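Local coordinates for protein oxidoreductase, Gfo/Idh/MocA family (PDB 1XEA) that probably binds a nicotinamide adenine dinucleotide in a Rossmann-type domain and catalyses an oxidoreduction, its substrate not being established, at residues A[58-63]-A[81-86]; A[67-72]-A[88-93]; A[116-121]-A[273-278]; A[171-176]-A[289-294]. All blocks are in the same frame, centred on the assembly; numbering follows the deposited sequence.

Interaction 1. Residues A[58-63]-A[81-86]; sequences DVLQYG and AFFLHL
Residues 58-63 belong to the loop that precedes strand 66-69, while 81-85 form the last turn of helix 76-85. The backbones stay well apart: the closest CA atoms, those of Leu60 and Phe83, are 8.9 Å from each other, so only side chains meet. Leu60 CG lies anti to its carbonyl carbon (chi1 -62°), and the two methyls fork over the helix end. Leu86 CD1 sits against both of them, 3.4 Å from Leu60 CD1 and 3.6 Å from Leu60 CD2, the two leucines crossing obliquely. Leu60 CD1 also approaches Phe82 CZ at 4.2 Å, and Leu60 CD2 lies 4.4 Å from Phe83 CD2. Within 81-86, Leu86 CD1 sits over one face of the Phe82 ring, offset toward the rim. Deeper in, Val59 CG1 comes within 4.2 Å of Phe83 CE2, the two side chains crossing at about a right angle. Val59 also touches Ala6 of strand 3-8, and Phe83 touches Thr90 of strand 90-93, so the contact packs beside inner strands of the Rossmann-type sheet. No hydrogen bond spans the two segments; a modest 176 Å² of buried surface and purely apolar contacts imply that dispersion and the hydrophobic effect hold loop and helix together.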
# COMPACT_ATOMS: atom_id res chain seq x y z
N ASP A 58 -46.52 -23.29 -10.44
CA ASP A 58 -47.48 -22.19 -10.46
C ASP A 58 -46.88 -20.96 -11.11
O ASP A 58 -47.60 -20.04 -11.53
CB ASP A 58 -47.93 -21.85 -9.04
CG ASP A 58 -48.58 -23.03 -8.34
OD1 ASP A 58 -49.66 -23.47 -8.80
OD2 ASP A 58 -48.02 -23.50 -7.33
N VAL A 59 -45.56 -20.94 -11.19
CA VAL A 59 -44.84 -19.82 -11.78
C VAL A 59 -45.33 -19.50 -13.20
O VAL A 59 -45.36 -18.34 -13.60
CB VAL A 59 -43.32 -20.11 -11.80
CG1 VAL A 59 -42.58 -19.04 -12.58
CG2 VAL A 59 -42.79 -20.19 -10.37
N LEU A 60 -45.70 -20.53 -13.95
CA LEU A 60 -46.17 -20.31 -15.31
C LEU A 60 -47.45 -19.50 -15.37
O LEU A 60 -47.74 -18.85 -16.38
CB LEU A 60 -46.40 -21.65 -15.99
CG LEU A 60 -45.14 -22.49 -16.12
CD1 LEU A 60 -45.54 -23.86 -16.63
CD2 LEU A 60 -44.14 -21.81 -17.06
N GLN A 61 -48.22 -19.54 -14.29
CA GLN A 61 -49.50 -18.83 -14.21
C GLN A 61 -49.43 -17.33 -14.52
O GLN A 61 -50.29 -16.79 -15.20
CB GLN A 61 -50.11 -19.04 -12.82
CG GLN A 61 -50.45 -20.51 -12.54
CD GLN A 61 -51.26 -20.71 -11.27
OE1 GLN A 61 -52.35 -20.16 -11.12
NE2 GLN A 61 -50.73 -21.52 -10.35
N TYR A 62 -48.38 -16.68 -14.02
CA TYR A 62 -48.19 -15.25 -14.21
C TYR A 62 -47.62 -14.88 -15.58
O TYR A 62 -47.40 -13.70 -15.88
CB TYR A 62 -47.29 -14.72 -13.09
CG TYR A 62 -47.72 -15.17 -11.72
CD1 TYR A 62 -47.36 -16.43 -11.23
CD2 TYR A 62 -48.50 -14.35 -10.91
CE1 TYR A 62 -47.77 -16.85 -9.96
CE2 TYR A 62 -48.91 -14.76 -9.64
CZ TYR A 62 -48.55 -16.01 -9.17
OH TYR A 62 -48.95 -16.39 -7.90
N GLY A 63 -47.38 -15.88 -16.41
CA GLY A 63 -46.84 -15.64 -17.74
C GLY A 63 -45.53 -14.87 -17.71
O GLY A 63 -45.44 -13.76 -18.24
N ALA A 81 -34.40 -27.91 -16.70
CA ALA A 81 -35.07 -28.68 -17.74
C ALA A 81 -36.54 -28.31 -17.85
O ALA A 81 -37.06 -28.07 -18.94
CB ALA A 81 -34.93 -30.17 -17.46
N PHE A 82 -37.21 -28.25 -16.70
CA PHE A 82 -38.63 -27.91 -16.67
C PHE A 82 -39.00 -26.69 -17.50
O PHE A 82 -39.84 -26.77 -18.40
CB PHE A 82 -39.10 -27.69 -15.23
CG PHE A 82 -40.57 -27.42 -15.11
CD1 PHE A 82 -41.50 -28.37 -15.52
CD2 PHE A 82 -41.03 -26.22 -14.58
CE1 PHE A 82 -42.87 -28.14 -15.40
CE2 PHE A 82 -42.39 -25.98 -14.45
CZ PHE A 82 -43.32 -26.94 -14.87
N PHE A 83 -38.37 -25.56 -17.20
CA PHE A 83 -38.69 -24.35 -17.94
C PHE A 83 -38.05 -24.34 -19.32
O PHE A 83 -38.53 -23.66 -20.22
CB PHE A 83 -38.25 -23.12 -17.16
CG PHE A 83 -38.87 -23.03 -15.80
CD1 PHE A 83 -38.28 -23.67 -14.72
CD2 PHE A 83 -40.05 -22.34 -15.60
CE1 PHE A 83 -38.85 -23.62 -13.46
CE2 PHE A 83 -40.64 -22.27 -14.35
CZ PHE A 83 -40.04 -22.92 -13.27
N LEU A 84 -36.97 -25.10 -19.48
CA LEU A 84 -36.31 -25.16 -20.77
C LEU A 84 -37.23 -25.84 -21.77
O LEU A 84 -37.28 -25.45 -22.95
CB LEU A 84 -34.99 -25.92 -20.67
CG LEU A 84 -33.85 -25.10 -20.09
CD1 LEU A 84 -32.62 -25.97 -20.00
CD2 LEU A 84 -33.58 -23.88 -20.97
N HIS A 85 -37.97 -26.84 -21.31
CA HIS A 85 -38.88 -27.55 -22.19
C HIS A 85 -40.11 -26.67 -22.48
O HIS A 85 -40.60 -26.61 -23.61
CB HIS A 85 -39.30 -28.87 -21.55
CG HIS A 85 -40.33 -29.61 -22.35
ND1 HIS A 85 -40.57 -29.36 -23.68
CD2 HIS A 85 -41.24 -30.55 -21.98
CE1 HIS A 85 -41.58 -30.11 -24.10
NE2 HIS A 85 -42.00 -30.84 -23.08
N LEU A 86 -40.58 -25.97 -21.45
CA LEU A 86 -41.72 -25.08 -21.59
C LEU A 86 -41.35 -23.91 -22.50
O LEU A 86 -42.17 -23.02 -22.75
CB LEU A 86 -42.14 -24.53 -20.23
CG LEU A 86 -42.56 -25.59 -19.22
CD1 LEU A 86 -42.59 -25.00 -17.82
CD2 LEU A 86 -43.91 -26.15 -19.61

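Interaction 2. Residues A[67-72]-A[88-93]; sequences VMIHAA and IPTFVD
Four backbone hydrogen bonds join 67-72 to 88-93 in parallel register, pairing Val67 with Thr90, Met68 with Phe91 and Ile69 with Val92. The central two are the shorter: Phe91 N gives to Val67 O at 2.9 Å, nearly along the C=O axis, and Ile69 N to Phe91 O at 2.7 Å, in the carbonyl plane. Val67 N to Pro89 O is longer, 3.3 Å, and Asp93 N to Ile69 O is weak. On one face of the sheet selenomethionine Met68 bends at chi3 (69°) so that its CE comes down 3.5 Å from Phe91 CE2, an oblique Met-aromatic contact with SE 5.1 Å from the centroid of the Phe91 ring. His70 CE1 then meets the edge of that ring at 3.8 Å from Phe91 CE2, rim to rim. On the opposite face Ile69 CD1 touches both Thr90 CG2 (3.8 Å) and Val92 CG2 (4.0 Å). Further out, helix 76-85 covers the face of Val67, Ile69 and Thr90, completing a right-handed beta-alpha-beta crossover of the Rossmann type, while helix 12-22 packs on Met68. Tyr18 of that helix stacks on His70 and hydrogen-bonds Asp93 OD1. The chemistry implies a buried sheet core whose polar backbone is paired across the strands, with a Met-aromatic contact on one face, made by selenomethionine in the crystal, and mainly apolar packing on the other.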
# COMPACT_ATOMS: atom_id res chain seq x y z
N VAL A 67 -37.00 -17.25 -16.11
CA VAL A 67 -36.83 -17.68 -14.72
C VAL A 67 -35.35 -17.72 -14.33
O VAL A 67 -34.48 -17.99 -15.17
CB VAL A 67 -37.43 -19.09 -14.48
CG1 VAL A 67 -38.92 -19.07 -14.71
CG2 VAL A 67 -36.77 -20.10 -15.39
N MSE A 68 -35.07 -17.42 -13.07
CA MSE A 68 -33.71 -17.43 -12.54
C MSE A 68 -33.68 -18.42 -11.39
O MSE A 68 -34.24 -18.16 -10.33
CB MSE A 68 -33.32 -16.04 -12.03
CG MSE A 68 -33.15 -15.01 -13.13
SE MSE A 68 -32.81 -13.22 -12.51
CE MSE A 68 -31.03 -13.46 -11.78
N ILE A 69 -33.04 -19.55 -11.60
CA ILE A 69 -32.99 -20.57 -10.57
C ILE A 69 -31.81 -20.34 -9.63
O ILE A 69 -30.67 -20.31 -10.06
CB ILE A 69 -32.89 -21.95 -11.21
CG1 ILE A 69 -34.10 -22.14 -12.13
CG2 ILE A 69 -32.82 -23.02 -10.14
CD1 ILE A 69 -33.93 -23.23 -13.15
N HIS A 70 -32.09 -20.19 -8.34
CA HIS A 70 -31.02 -19.95 -7.39
C HIS A 70 -31.00 -21.04 -6.35
O HIS A 70 -30.27 -20.97 -5.36
CB HIS A 70 -31.20 -18.60 -6.72
CG HIS A 70 -31.42 -17.48 -7.68
ND1 HIS A 70 -30.42 -16.98 -8.50
CD2 HIS A 70 -32.53 -16.77 -7.98
CE1 HIS A 70 -30.92 -16.02 -9.26
NE2 HIS A 70 -32.19 -15.87 -8.96
N ALA A 71 -31.82 -22.06 -6.57
CA ALA A 71 -31.91 -23.18 -5.65
C ALA A 71 -30.57 -23.88 -5.50
O ALA A 71 -29.54 -23.43 -6.01
CB ALA A 71 -32.96 -24.16 -6.15
N ALA A 72 -30.58 -24.99 -4.77
CA ALA A 72 -29.39 -25.78 -4.53
C ALA A 72 -28.91 -26.39 -5.84
O ALA A 72 -29.67 -26.48 -6.80
CB ALA A 72 -29.69 -26.88 -3.52
N ILE A 88 -38.73 -21.39 -22.16
CA ILE A 88 -38.55 -20.13 -21.47
C ILE A 88 -37.07 -19.87 -21.17
O ILE A 88 -36.38 -20.74 -20.65
CB ILE A 88 -39.34 -20.13 -20.15
CG1 ILE A 88 -40.81 -20.44 -20.45
CG2 ILE A 88 -39.22 -18.80 -19.44
CD1 ILE A 88 -41.66 -20.61 -19.23
N PRO A 89 -36.56 -18.67 -21.52
CA PRO A 89 -35.15 -18.36 -21.26
C PRO A 89 -34.85 -18.68 -19.79
O PRO A 89 -35.51 -18.17 -18.89
CB PRO A 89 -35.08 -16.87 -21.55
CG PRO A 89 -36.09 -16.71 -22.65
CD PRO A 89 -37.25 -17.53 -22.16
N THR A 90 -33.88 -19.54 -19.55
CA THR A 90 -33.55 -19.91 -18.18
C THR A 90 -32.18 -19.43 -17.71
O THR A 90 -31.19 -19.47 -18.44
CB THR A 90 -33.61 -21.46 -17.99
OG1 THR A 90 -34.94 -21.91 -18.26
CG2 THR A 90 -33.23 -21.86 -16.57
N PHE A 91 -32.13 -18.98 -16.46
CA PHE A 91 -30.91 -18.51 -15.84
C PHE A 91 -30.65 -19.39 -14.63
O PHE A 91 -31.58 -19.69 -13.87
CB PHE A 91 -31.07 -17.07 -15.39
CG PHE A 91 -29.92 -16.56 -14.57
CD1 PHE A 91 -28.81 -16.00 -15.18
CD2 PHE A 91 -29.96 -16.65 -13.18
CE1 PHE A 91 -27.74 -15.53 -14.41
CE2 PHE A 91 -28.89 -16.19 -12.41
CZ PHE A 91 -27.78 -15.62 -13.03
N VAL A 92 -29.40 -19.81 -14.46
CA VAL A 92 -29.04 -20.65 -13.33
C VAL A 92 -27.72 -20.16 -12.76
O VAL A 92 -26.76 -19.94 -13.49
CB VAL A 92 -28.87 -22.13 -13.74
CG1 VAL A 92 -28.46 -22.96 -12.53
CG2 VAL A 92 -30.18 -22.66 -14.30
N ASP A 93 -27.68 -19.98 -11.44
CA ASP A 93 -26.48 -19.51 -10.79
C ASP A 93 -25.45 -20.64 -10.75
O ASP A 93 -25.79 -21.78 -10.44
CB ASP A 93 -26.80 -19.03 -9.38
CG ASP A 93 -25.60 -18.43 -8.68
OD1 ASP A 93 -24.90 -17.59 -9.31
OD2 ASP A 93 -25.36 -18.77 -7.50

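Interaction 3. Residues A[116-121]-A[273-278]; sequences PLYVGF and QDWLQV
Asp274 OD2 receives one hydrogen bond across this contact, from Tyr118 OH at 2.6 Å, and accepts it on its anti lone pair, away from the other carboxylate oxygen. The bond ties strand 117-120, an outermost strand of the parallel Rossmann-type sheet within this chain, to helix 268-281, much later in the sequence. Strand and helix segments run nearly antiparallel, at 173°, with axes 9.6 Å apart at closest approach. Tyr118 CG is anti to its backbone N (chi1 -159°), which sends the ring toward the helix. Asp274 OD2 lies at the ring edge, near its plane, although the ring and carboxylate planes stand 69° apart. A second hold comes over one face, where Trp275 CA makes a CH-pi contact 4.2 Å from the centroid of the Tyr118 ring, almost on its normal. The indole takes a different part of the tyrosine: Trp275 CE3 is 3.5 Å from Tyr118 CB, and the two rings are oblique. Trp275 continues past the strand to Phe91 and Met68, so the helix covers more than one strand. Thr90 and Val92 bond to the backbone of Tyr118 on the neighbouring strand. The hydroxyl bond, face contact and flanking apolar groups would be expected to limit rotation of the ring. One turn along the helix, Val278 splits its methyls, CG2 lying 4.0 Å from Tyr118 CE1 and CG1 lying 3.7 Å from Pro116 CB.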
# COMPACT_ATOMS: atom_id res chain seq x y z
N PRO A 116 -32.54 -19.90 -24.49
CA PRO A 116 -31.24 -19.51 -23.96
C PRO A 116 -31.11 -19.96 -22.51
O PRO A 116 -32.04 -19.81 -21.71
CB PRO A 116 -31.27 -17.99 -24.09
CG PRO A 116 -32.68 -17.71 -23.71
CD PRO A 116 -33.46 -18.75 -24.48
N LEU A 117 -29.95 -20.52 -22.20
CA LEU A 117 -29.62 -20.99 -20.86
C LEU A 117 -28.38 -20.23 -20.43
O LEU A 117 -27.27 -20.49 -20.90
CB LEU A 117 -29.35 -22.49 -20.89
CG LEU A 117 -28.86 -23.12 -19.59
CD1 LEU A 117 -29.91 -22.97 -18.49
CD2 LEU A 117 -28.58 -24.59 -19.84
N TYR A 118 -28.57 -19.28 -19.52
CA TYR A 118 -27.49 -18.44 -19.02
C TYR A 118 -26.95 -18.92 -17.67
O TYR A 118 -27.73 -19.18 -16.75
CB TYR A 118 -28.01 -17.02 -18.86
CG TYR A 118 -26.96 -15.96 -18.84
CD1 TYR A 118 -26.53 -15.36 -20.02
CD2 TYR A 118 -26.42 -15.51 -17.63
CE1 TYR A 118 -25.60 -14.34 -20.01
CE2 TYR A 118 -25.48 -14.49 -17.61
CZ TYR A 118 -25.08 -13.90 -18.80
OH TYR A 118 -24.16 -12.88 -18.79
N VAL A 119 -25.63 -19.03 -17.56
CA VAL A 119 -25.01 -19.45 -16.30
C VAL A 119 -24.46 -18.22 -15.57
O VAL A 119 -23.85 -17.34 -16.19
CB VAL A 119 -23.86 -20.46 -16.54
CG1 VAL A 119 -23.27 -20.88 -15.21
CG2 VAL A 119 -24.38 -21.68 -17.30
N GLY A 120 -24.67 -18.16 -14.26
CA GLY A 120 -24.22 -17.03 -13.48
C GLY A 120 -22.77 -16.98 -13.05
O GLY A 120 -22.41 -17.47 -11.98
N PHE A 121 -21.93 -16.36 -13.88
CA PHE A 121 -20.51 -16.22 -13.59
C PHE A 121 -20.21 -14.73 -13.48
O PHE A 121 -19.71 -14.12 -14.43
CB PHE A 121 -19.69 -16.81 -14.73
CG PHE A 121 -19.65 -18.31 -14.75
CD1 PHE A 121 -20.17 -19.02 -15.83
CD2 PHE A 121 -18.99 -19.01 -13.73
CE1 PHE A 121 -20.03 -20.40 -15.91
CE2 PHE A 121 -18.84 -20.40 -13.80
CZ PHE A 121 -19.36 -21.09 -14.89
N GLN A 273 -27.65 -7.36 -16.40
CA GLN A 273 -27.89 -6.62 -17.62
C GLN A 273 -27.76 -7.56 -18.83
O GLN A 273 -28.69 -7.70 -19.61
CB GLN A 273 -26.85 -5.51 -17.74
CG GLN A 273 -26.70 -4.99 -19.14
CD GLN A 273 -27.68 -3.88 -19.41
OE1 GLN A 273 -27.33 -2.70 -19.29
NE2 GLN A 273 -28.92 -4.24 -19.75
N ASP A 274 -26.59 -8.18 -18.97
CA ASP A 274 -26.33 -9.11 -20.08
C ASP A 274 -27.41 -10.18 -20.09
O ASP A 274 -27.95 -10.49 -21.14
CB ASP A 274 -24.93 -9.74 -19.91
CG ASP A 274 -24.43 -10.45 -21.17
OD1 ASP A 274 -24.54 -9.86 -22.27
OD2 ASP A 274 -23.89 -11.59 -21.06
N TRP A 275 -27.71 -10.72 -18.92
CA TRP A 275 -28.74 -11.75 -18.78
C TRP A 275 -30.06 -11.31 -19.35
O TRP A 275 -30.66 -12.01 -20.15
CB TRP A 275 -28.92 -12.10 -17.30
CG TRP A 275 -30.27 -12.67 -16.93
CD1 TRP A 275 -31.10 -12.25 -15.91
CD2 TRP A 275 -30.93 -13.78 -17.54
NE1 TRP A 275 -32.23 -13.03 -15.86
CE2 TRP A 275 -32.15 -13.98 -16.85
CE3 TRP A 275 -30.61 -14.64 -18.61
CZ2 TRP A 275 -33.06 -15.00 -17.19
CZ3 TRP A 275 -31.52 -15.65 -18.95
CH2 TRP A 275 -32.72 -15.82 -18.24
N LEU A 276 -30.54 -10.14 -18.91
CA LEU A 276 -31.82 -9.65 -19.38
C LEU A 276 -31.84 -9.46 -20.90
O LEU A 276 -32.82 -9.81 -21.54
CB LEU A 276 -32.17 -8.34 -18.68
CG LEU A 276 -32.35 -8.40 -17.15
CD1 LEU A 276 -32.58 -7.00 -16.65
CD2 LEU A 276 -33.50 -9.32 -16.76
N GLN A 277 -30.77 -8.91 -21.46
CA GLN A 277 -30.70 -8.71 -22.91
C GLN A 277 -30.86 -10.07 -23.58
O GLN A 277 -31.67 -10.23 -24.49
CB GLN A 277 -29.35 -8.07 -23.31
CG GLN A 277 -29.03 -6.75 -22.61
CD GLN A 277 -27.70 -6.12 -23.06
OE1 GLN A 277 -26.62 -6.71 -22.91
NE2 GLN A 277 -27.78 -4.91 -23.61
N VAL A 278 -30.09 -11.05 -23.11
CA VAL A 278 -30.16 -12.41 -23.66
C VAL A 278 -31.60 -12.92 -23.56
O VAL A 278 -32.16 -13.36 -24.55
CB VAL A 278 -29.21 -13.39 -22.87
CG1 VAL A 278 -29.52 -14.84 -23.22
CG2 VAL A 278 -27.75 -13.08 -23.20

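Interaction 4. Residues A[171-176]-A[289-294]; sequences PLDSVN and IERNLA
The helical segments 171-175 and 289-294 cross at 144°, their axes 10.3 Å apart at closest approach, and the nearest CA pair is Asn176 with Arg291 at 7.4 Å. Arg291 spans the interval with an extended chain, CG anti to its backbone N and every later torsion near 180°. Its guanidinium grips Asp173 side-on through two nitrogens. Arg291 NH2 donates to the backbone Asp173 O at 2.6 Å, from above the carbonyl plane, while its NE forms a longer salt bridge to Asp173 OD1 at 3.3 Å, meeting the carboxylate from above its plane. Asp173 O also accepts from Asn176 N, so the arginine binds a carbonyl already used in the last turn of helix 160-175. The contact thus joins that helix, which packs against strands 146-152 and 209-216 of the large mixed sheet, to helix 286-311. Asp173 OD1 has further partners in Arg124, by a salt bridge, and in Ser295 OG; this cationic surrounding would be expected to favour the ionised carboxylate. At the guanidinium edge a water accepts from Arg291 NH2 at 3.2 Å and donates to Ser174 O. Asn176 ND2 approaches Ala294 CB at 4.1 Å but hydrogen-bonds Ser295 OG, and Asn176 OD1 bonds Gln180 N.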
# COMPACT_ATOMS: atom_id res chain seq x y z
N PRO A 171 -12.50 -18.95 -10.11
CA PRO A 171 -11.24 -18.57 -10.75
C PRO A 171 -10.93 -19.34 -12.03
O PRO A 171 -10.41 -18.78 -12.99
CB PRO A 171 -10.20 -18.82 -9.65
CG PRO A 171 -10.80 -19.94 -8.87
CD PRO A 171 -12.26 -19.53 -8.77
N LEU A 172 -11.28 -20.62 -12.03
CA LEU A 172 -11.04 -21.47 -13.18
C LEU A 172 -11.71 -20.91 -14.44
O LEU A 172 -11.06 -20.70 -15.47
CB LEU A 172 -11.54 -22.89 -12.92
CG LEU A 172 -11.16 -23.91 -14.00
CD1 LEU A 172 -9.65 -24.14 -13.98
CD2 LEU A 172 -11.91 -25.20 -13.76
N ASP A 173 -13.02 -20.67 -14.35
CA ASP A 173 -13.77 -20.13 -15.48
C ASP A 173 -13.28 -18.74 -15.88
O ASP A 173 -13.08 -18.45 -17.06
CB ASP A 173 -15.26 -20.02 -15.16
CG ASP A 173 -16.03 -19.25 -16.23
OD1 ASP A 173 -16.27 -19.80 -17.32
OD2 ASP A 173 -16.37 -18.08 -16.00
N SER A 174 -13.10 -17.88 -14.88
CA SER A 174 -12.65 -16.51 -15.12
C SER A 174 -11.38 -16.44 -15.95
O SER A 174 -11.12 -15.44 -16.62
CB SER A 174 -12.44 -15.79 -13.80
OG SER A 174 -13.64 -15.73 -13.06
N VAL A 175 -10.60 -17.50 -15.91
CA VAL A 175 -9.35 -17.55 -16.62
C VAL A 175 -9.46 -18.35 -17.90
O VAL A 175 -8.63 -18.21 -18.80
CB VAL A 175 -8.28 -18.18 -15.72
CG1 VAL A 175 -7.01 -18.38 -16.49
CG2 VAL A 175 -8.02 -17.27 -14.52
N ASN A 176 -10.49 -19.18 -17.99
CA ASN A 176 -10.74 -20.06 -19.13
C ASN A 176 -11.14 -19.32 -20.41
O ASN A 176 -12.23 -19.49 -20.94
CB ASN A 176 -11.81 -21.08 -18.75
CG ASN A 176 -11.84 -22.26 -19.68
OD1 ASN A 176 -11.11 -22.30 -20.67
ND2 ASN A 176 -12.67 -23.24 -19.37
N ILE A 289 -21.88 -20.19 -24.59
CA ILE A 289 -22.29 -21.54 -24.25
C ILE A 289 -21.07 -22.46 -24.19
O ILE A 289 -20.88 -23.19 -23.22
CB ILE A 289 -23.26 -22.10 -25.29
CG1 ILE A 289 -24.42 -21.13 -25.49
CG2 ILE A 289 -23.77 -23.45 -24.85
CD1 ILE A 289 -25.18 -21.38 -26.74
N GLU A 290 -20.24 -22.43 -25.24
CA GLU A 290 -19.04 -23.27 -25.31
C GLU A 290 -18.13 -23.06 -24.12
O GLU A 290 -17.54 -24.02 -23.62
CB GLU A 290 -18.24 -22.99 -26.60
CG GLU A 290 -18.85 -23.57 -27.88
CD GLU A 290 -17.84 -23.64 -29.04
OE1 GLU A 290 -17.31 -22.57 -29.45
OE2 GLU A 290 -17.58 -24.76 -29.55
N ARG A 291 -18.01 -21.82 -23.66
CA ARG A 291 -17.16 -21.53 -22.52
C ARG A 291 -17.81 -22.13 -21.28
O ARG A 291 -17.14 -22.71 -20.43
CB ARG A 291 -16.98 -20.01 -22.34
CG ARG A 291 -16.18 -19.63 -21.11
CD ARG A 291 -15.96 -18.13 -20.97
NE ARG A 291 -15.31 -17.80 -19.70
CZ ARG A 291 -14.86 -16.59 -19.37
NH1 ARG A 291 -15.01 -15.57 -20.21
NH2 ARG A 291 -14.28 -16.39 -18.20
N ASN A 292 -19.13 -22.00 -21.20
CA ASN A 292 -19.84 -22.56 -20.06
C ASN A 292 -19.59 -24.08 -19.98
O ASN A 292 -19.14 -24.60 -18.96
CB ASN A 292 -21.33 -22.25 -20.17
CG ASN A 292 -21.61 -20.78 -20.00
OD1 ASN A 292 -21.22 -20.18 -19.01
ND2 ASN A 292 -22.27 -20.19 -20.97
N LEU A 293 -19.87 -24.78 -21.07
CA LEU A 293 -19.65 -26.21 -21.12
C LEU A 293 -18.22 -26.52 -20.75
O LEU A 293 -17.95 -27.28 -19.83
CB LEU A 293 -19.94 -26.74 -22.51
CG LEU A 293 -21.43 -26.83 -22.77
CD1 LEU A 293 -21.69 -27.02 -24.25
CD2 LEU A 293 -22.02 -27.98 -21.96
N ALA A 294 -17.30 -25.92 -21.48
CA ALA A 294 -15.89 -26.16 -21.25
C ALA A 294 -15.49 -26.03 -19.77
O ALA A 294 -14.81 -26.91 -19.22
CB ALA A 294 -15.06 -25.21 -22.10
O HOH W 1 -13.25 -13.76 -16.63

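In the fold
Interactions 1, 2 and 3 form a continuous run across the Rossmann-type sheet and onto helix 268-281. Interactions 1 and 2 have centres about 11 Å apart and meet where Phe83 CD2 packs on Val67 CG1 at 3.6 Å. Interaction 2 passes to interaction 3, about 10 Å away between centres, through neighbouring strands: Thr90 O and Tyr118 N are 2.8 Å apart, a probable hydrogen bond, and Phe91 CB lies 3.4 Å from Trp275 CZ2. Interaction 4 lies about 14 Å from interaction 3, centre to centre, joined by Phe121 CE1 and Asn292 OD1 at 3.3 Å. His70 in interaction 2 touches Ala14, in a probable Rossmann-type GxGxxA motif, consistent with a nearby dinucleotide site.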